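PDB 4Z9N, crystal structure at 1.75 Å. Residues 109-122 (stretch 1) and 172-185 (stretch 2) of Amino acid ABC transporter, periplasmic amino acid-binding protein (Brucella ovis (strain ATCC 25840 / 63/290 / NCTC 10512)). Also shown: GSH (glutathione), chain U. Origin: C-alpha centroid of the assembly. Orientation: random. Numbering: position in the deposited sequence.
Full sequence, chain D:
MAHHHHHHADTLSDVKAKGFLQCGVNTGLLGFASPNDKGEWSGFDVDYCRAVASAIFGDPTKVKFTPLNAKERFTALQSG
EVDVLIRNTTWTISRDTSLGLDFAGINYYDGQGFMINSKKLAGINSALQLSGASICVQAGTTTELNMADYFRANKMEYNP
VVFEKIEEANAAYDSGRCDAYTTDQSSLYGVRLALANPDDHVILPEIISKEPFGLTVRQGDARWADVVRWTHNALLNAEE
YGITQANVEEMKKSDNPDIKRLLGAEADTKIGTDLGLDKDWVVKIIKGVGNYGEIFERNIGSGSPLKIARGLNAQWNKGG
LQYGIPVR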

# COMPACT_ATOMS: atom_id res chain seq x y z
N TYR D 109 -7.39 6.04 -4.59
CA TYR D 109 -6.31 6.93 -5.01
C TYR D 109 -6.89 8.08 -5.81
O TYR D 109 -7.51 7.85 -6.83
CB TYR D 109 -5.28 6.20 -5.87
CG TYR D 109 -4.54 5.09 -5.15
CD1 TYR D 109 -5.08 3.82 -5.09
CD2 TYR D 109 -3.32 5.33 -4.52
CE1 TYR D 109 -4.41 2.79 -4.43
CE2 TYR D 109 -2.65 4.31 -3.87
CZ TYR D 109 -3.21 3.05 -3.82
OH TYR D 109 -2.54 2.03 -3.18
N ASP D 110 -6.69 9.32 -5.34
CA ASP D 110 -7.21 10.49 -6.05
C ASP D 110 -6.08 11.51 -6.26
O ASP D 110 -4.92 11.25 -5.92
CB ASP D 110 -8.37 11.12 -5.28
CG ASP D 110 -9.40 11.75 -6.18
OD1 ASP D 110 -9.13 11.89 -7.39
OD2 ASP D 110 -10.49 12.11 -5.67
N GLY D 111 -6.42 12.64 -6.85
CA GLY D 111 -5.47 13.74 -7.04
C GLY D 111 -6.27 15.03 -7.09
O GLY D 111 -7.46 15.00 -7.40
N GLN D 112 -5.63 16.15 -6.78
CA GLN D 112 -6.33 17.44 -6.75
C GLN D 112 -6.54 18.02 -8.15
O GLN D 112 -5.63 17.98 -8.98
CB GLN D 112 -5.56 18.44 -5.89
CG GLN D 112 -6.14 19.84 -5.83
CD GLN D 112 -5.46 20.66 -4.75
OE1 GLN D 112 -4.72 20.13 -3.92
NE2 GLN D 112 -5.71 21.98 -4.76
N GLY D 113 -7.73 18.58 -8.39
CA GLY D 113 -8.03 19.21 -9.65
C GLY D 113 -8.80 20.51 -9.48
O GLY D 113 -9.00 20.98 -8.35
N PHE D 114 -9.19 21.10 -10.61
CA PHE D 114 -9.90 22.37 -10.66
C PHE D 114 -11.16 22.26 -11.51
O PHE D 114 -11.15 21.61 -12.55
CB PHE D 114 -9.01 23.48 -11.23
CG PHE D 114 -7.81 23.77 -10.40
CD1 PHE D 114 -6.63 23.05 -10.58
CD2 PHE D 114 -7.87 24.74 -9.41
CE1 PHE D 114 -5.53 23.31 -9.80
CE2 PHE D 114 -6.77 25.02 -8.62
CZ PHE D 114 -5.59 24.30 -8.82
N MET D 115 -12.23 22.92 -11.08
CA MET D 115 -13.48 22.92 -11.83
C MET D 115 -13.93 24.35 -12.12
O MET D 115 -13.80 25.23 -11.26
CB MET D 115 -14.56 22.17 -11.06
CG MET D 115 -15.89 22.01 -11.80
SD MET D 115 -16.96 20.80 -10.98
CE MET D 115 -17.35 21.67 -9.46
N ILE D 116 -14.44 24.58 -13.33
CA ILE D 116 -14.97 25.89 -13.72
C ILE D 116 -16.34 25.74 -14.35
O ILE D 116 -16.71 24.66 -14.81
CB ILE D 116 -14.04 26.62 -14.71
CG1 ILE D 116 -13.84 25.77 -15.97
CG2 ILE D 116 -12.71 26.99 -14.06
CD1 ILE D 116 -13.37 26.54 -17.18
N ASN D 117 -17.07 26.84 -14.40
CA ASN D 117 -18.28 26.90 -15.20
C ASN D 117 -17.87 27.32 -16.60
O ASN D 117 -17.50 28.47 -16.82
CB ASN D 117 -19.29 27.89 -14.60
CG ASN D 117 -20.61 27.89 -15.34
OD1 ASN D 117 -20.63 27.91 -16.57
ND2 ASN D 117 -21.71 27.84 -14.60
N SER D 118 -17.93 26.38 -17.54
CA SER D 118 -17.46 26.62 -18.90
C SER D 118 -18.37 27.58 -19.65
O SER D 118 -17.98 28.13 -20.69
CB SER D 118 -17.33 25.30 -19.67
OG SER D 118 -18.58 24.65 -19.78
N LYS D 119 -19.57 27.79 -19.13
CA LYS D 119 -20.48 28.76 -19.73
C LYS D 119 -20.08 30.18 -19.31
O LYS D 119 -20.15 31.11 -20.11
CB LYS D 119 -21.93 28.46 -19.34
N LYS D 120 -19.63 30.34 -18.07
CA LYS D 120 -19.18 31.66 -17.60
C LYS D 120 -17.73 31.92 -17.97
O LYS D 120 -17.34 33.05 -18.27
CB LYS D 120 -19.35 31.78 -16.09
CG LYS D 120 -20.74 31.48 -15.61
CD LYS D 120 -20.87 31.71 -14.12
CE LYS D 120 -22.30 31.43 -13.68
NZ LYS D 120 -22.52 31.85 -12.28
N LEU D 121 -16.92 30.87 -17.93
CA LEU D 121 -15.50 31.00 -18.26
C LEU D 121 -15.19 30.25 -19.54
O LEU D 121 -14.44 29.28 -19.53
CB LEU D 121 -14.61 30.48 -17.12
CG LEU D 121 -14.02 31.49 -16.14
CD1 LEU D 121 -15.12 32.24 -15.40
CD2 LEU D 121 -13.06 30.80 -15.17
N ALA D 122 -15.78 30.69 -20.64
CA ALA D 122 -15.46 30.10 -21.94
C ALA D 122 -13.99 30.33 -22.26
O ALA D 122 -13.35 31.22 -21.69
CB ALA D 122 -16.35 30.71 -23.02
N ALA D 172 -20.69 29.85 -2.90
CA ALA D 172 -19.87 30.94 -3.41
C ALA D 172 -19.37 30.67 -4.83
O ALA D 172 -19.24 31.59 -5.64
CB ALA D 172 -18.71 31.19 -2.49
N TYR D 173 -19.09 29.40 -5.11
CA TYR D 173 -18.68 28.99 -6.45
C TYR D 173 -19.86 29.06 -7.42
O TYR D 173 -19.74 29.62 -8.52
CB TYR D 173 -18.11 27.57 -6.43
CG TYR D 173 -17.88 26.98 -7.81
CD1 TYR D 173 -16.92 27.50 -8.66
CD2 TYR D 173 -18.63 25.89 -8.25
CE1 TYR D 173 -16.72 26.97 -9.92
CE2 TYR D 173 -18.43 25.35 -9.49
CZ TYR D 173 -17.48 25.88 -10.33
OH TYR D 173 -17.29 25.33 -11.58
N ASP D 174 -20.99 28.48 -7.03
CA ASP D 174 -22.14 28.38 -7.92
C ASP D 174 -22.71 29.76 -8.24
O ASP D 174 -23.18 30.02 -9.35
CB ASP D 174 -23.22 27.49 -7.30
CG ASP D 174 -24.08 26.82 -8.35
OD1 ASP D 174 -23.70 26.89 -9.54
OD2 ASP D 174 -25.10 26.20 -7.99
N SER D 175 -22.66 30.65 -7.25
CA SER D 175 -23.23 31.99 -7.41
C SER D 175 -22.36 32.84 -8.33
O SER D 175 -22.79 33.87 -8.84
CB SER D 175 -23.37 32.67 -6.06
OG SER D 175 -22.09 33.01 -5.55
N GLY D 176 -21.12 32.40 -8.54
CA GLY D 176 -20.20 33.12 -9.39
C GLY D 176 -19.28 34.05 -8.63
O GLY D 176 -18.45 34.74 -9.23
N ARG D 177 -19.41 34.08 -7.31
CA ARG D 177 -18.49 34.84 -6.47
C ARG D 177 -17.05 34.32 -6.63
O ARG D 177 -16.10 35.08 -6.55
CB ARG D 177 -18.92 34.79 -5.00
N CYS D 178 -16.90 33.01 -6.86
CA CYS D 178 -15.60 32.42 -7.16
C CYS D 178 -15.55 31.93 -8.61
O CYS D 178 -16.56 31.44 -9.13
CB CYS D 178 -15.30 31.24 -6.24
SG CYS D 178 -14.97 31.60 -4.48
N ASP D 179 -14.39 32.04 -9.24
CA ASP D 179 -14.24 31.64 -10.64
C ASP D 179 -14.04 30.14 -10.81
O ASP D 179 -14.35 29.59 -11.86
CB ASP D 179 -13.05 32.36 -11.28
CG ASP D 179 -13.22 33.84 -11.28
OD1 ASP D 179 -14.27 34.31 -11.78
OD2 ASP D 179 -12.31 34.54 -10.80
N ALA D 180 -13.48 29.51 -9.79
CA ALA D 180 -13.15 28.09 -9.87
C ALA D 180 -13.25 27.45 -8.49
O ALA D 180 -13.30 28.14 -7.46
CB ALA D 180 -11.75 27.89 -10.44
N TYR D 181 -13.29 26.12 -8.49
CA TYR D 181 -13.42 25.31 -7.29
C TYR D 181 -12.24 24.34 -7.30
O TYR D 181 -11.96 23.74 -8.35
CB TYR D 181 -14.76 24.56 -7.30
CG TYR D 181 -15.24 23.99 -5.97
CD1 TYR D 181 -14.53 22.99 -5.31
CD2 TYR D 181 -16.44 24.43 -5.41
CE1 TYR D 181 -14.99 22.47 -4.10
CE2 TYR D 181 -16.91 23.91 -4.21
CZ TYR D 181 -16.19 22.93 -3.56
OH TYR D 181 -16.66 22.43 -2.37
N THR D 182 -11.55 24.16 -6.18
CA THR D 182 -10.54 23.12 -6.16
C THR D 182 -10.76 22.15 -5.00
O THR D 182 -11.11 22.56 -3.88
CB THR D 182 -9.08 23.70 -6.08
OG1 THR D 182 -8.14 22.64 -6.24
CG2 THR D 182 -8.81 24.40 -4.73
N THR D 183 -10.60 20.87 -5.31
CA THR D 183 -10.58 19.80 -4.32
C THR D 183 -10.17 18.52 -5.04
O THR D 183 -9.73 18.57 -6.20
CB THR D 183 -11.96 19.61 -3.59
OG1 THR D 183 -11.84 18.56 -2.62
CG2 THR D 183 -13.07 19.27 -4.56
N ASP D 184 -10.29 17.37 -4.38
CA ASP D 184 -9.96 16.09 -5.01
C ASP D 184 -10.86 15.85 -6.20
O ASP D 184 -12.03 16.26 -6.19
CB ASP D 184 -10.09 14.96 -4.00
CG ASP D 184 -9.19 15.17 -2.82
OD1 ASP D 184 -8.04 15.60 -3.06
OD2 ASP D 184 -9.61 14.95 -1.66
N GLN D 185 -10.34 15.20 -7.23
CA GLN D 185 -11.11 15.12 -8.46
C GLN D 185 -12.43 14.37 -8.26
O GLN D 185 -13.48 14.80 -8.77
CB GLN D 185 -10.28 14.45 -9.56
CG GLN D 185 -11.03 14.30 -10.85
CD GLN D 185 -10.26 13.47 -11.84
OE1 GLN D 185 -9.29 13.93 -12.43
NE2 GLN D 185 -10.66 12.21 -11.98
N1 GSH U . -8.48 14.85 0.70
CA1 GSH U . -8.28 16.22 1.16
C1 GSH U . -7.73 16.18 2.59
O11 GSH U . -7.35 17.26 3.13
O12 GSH U . -7.67 15.10 3.23
CB1 GSH U . -9.59 17.02 1.18
CG1 GSH U . -10.60 16.32 2.12
CD1 GSH U . -11.79 17.24 2.33
OE1 GSH U . -12.14 17.58 3.42
N2 GSH U . -12.52 17.69 1.16
CA2 GSH U . -13.64 18.58 1.37
C2 GSH U . -14.76 17.93 2.19
O2 GSH U . -14.88 16.75 2.34
CB2 GSH U . -14.12 19.15 0.03
SG2 GSH U . -14.93 17.90 -1.01
N3 GSH U . -15.69 18.83 2.85
CA3 GSH U . -16.76 18.29 3.64
C3 GSH U . -16.72 18.97 5.01
O31 GSH U . -17.71 18.83 5.78
O32 GSH U . -15.72 19.65 5.38
O HOH W 1 -6.96 18.05 -2.72
O HOH W 2 -16.44 29.35 -13.42
O HOH W 3 -22.18 28.14 -11.67
O HOH W 4 -20.57 30.39 -11.21
O HOH W 5 -25.04 30.86 -11.14

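Stretch 2 meets its partner first through the helix carrying Tyr173. The t rotamer of that tyrosine brings its ring end to the strand: CE2 packs 3.8 Å from Met115 CE, and the ring edge faces the backbone of Ile116, with OH 3.0 Å from Ile116 C. That hydroxyl finds its hydrogen bond elsewhere in the structure. Around the last helical residues the contact is wet. The extended Lys120 reaches the helix carbonyls through water: NZ donates to water 4, which lies 2.9 Å from Tyr173 O, and to water 5, which donates to Asp174 O. Gly176, with positive phi in a Schellman motif, suits this turn; a CB there would jam against the preceding carbonyl and lie 3.2 Å from Lys120 NZ.

Asp179 O accepts from water 2, which in turn accepts from Asn117 N, extending the strand pairing by one solvent molecule. Then the antiparallel ladder begins. Ala180 shares a face with Ile116, and its small CB sits 3.9 Å from Ile116 CG2. Tyr181 and Met115 exchange two good backbone bonds: Met115 N donates to Tyr181 O (2.9 Å) and Tyr181 N to Met115 O (3.0 Å).

Thr182 works as a polar hub in a buried site. Its OG1 donates to Gly113 O (2.8 Å), accepts from Gln112 NE2 (2.9 Å), and lies over one face of the Phe114 ring, 3.6 Å from CE2. Donor and acceptor in one short side chain suit threonine to this place.

At Thr183 the chain turns a corner. Gly113 N gives Thr183 O a nearly straight bond of 3.0 Å, whereas the return bond from Thr183 N to Gly113 O, at 3.4 Å, is weak. Asp184 looks to the ligand: its OD2 accepts from glutathione N1 at 2.6 Å. Gln185 closes the contact, its N donating to Gly111 O at 2.9 Å.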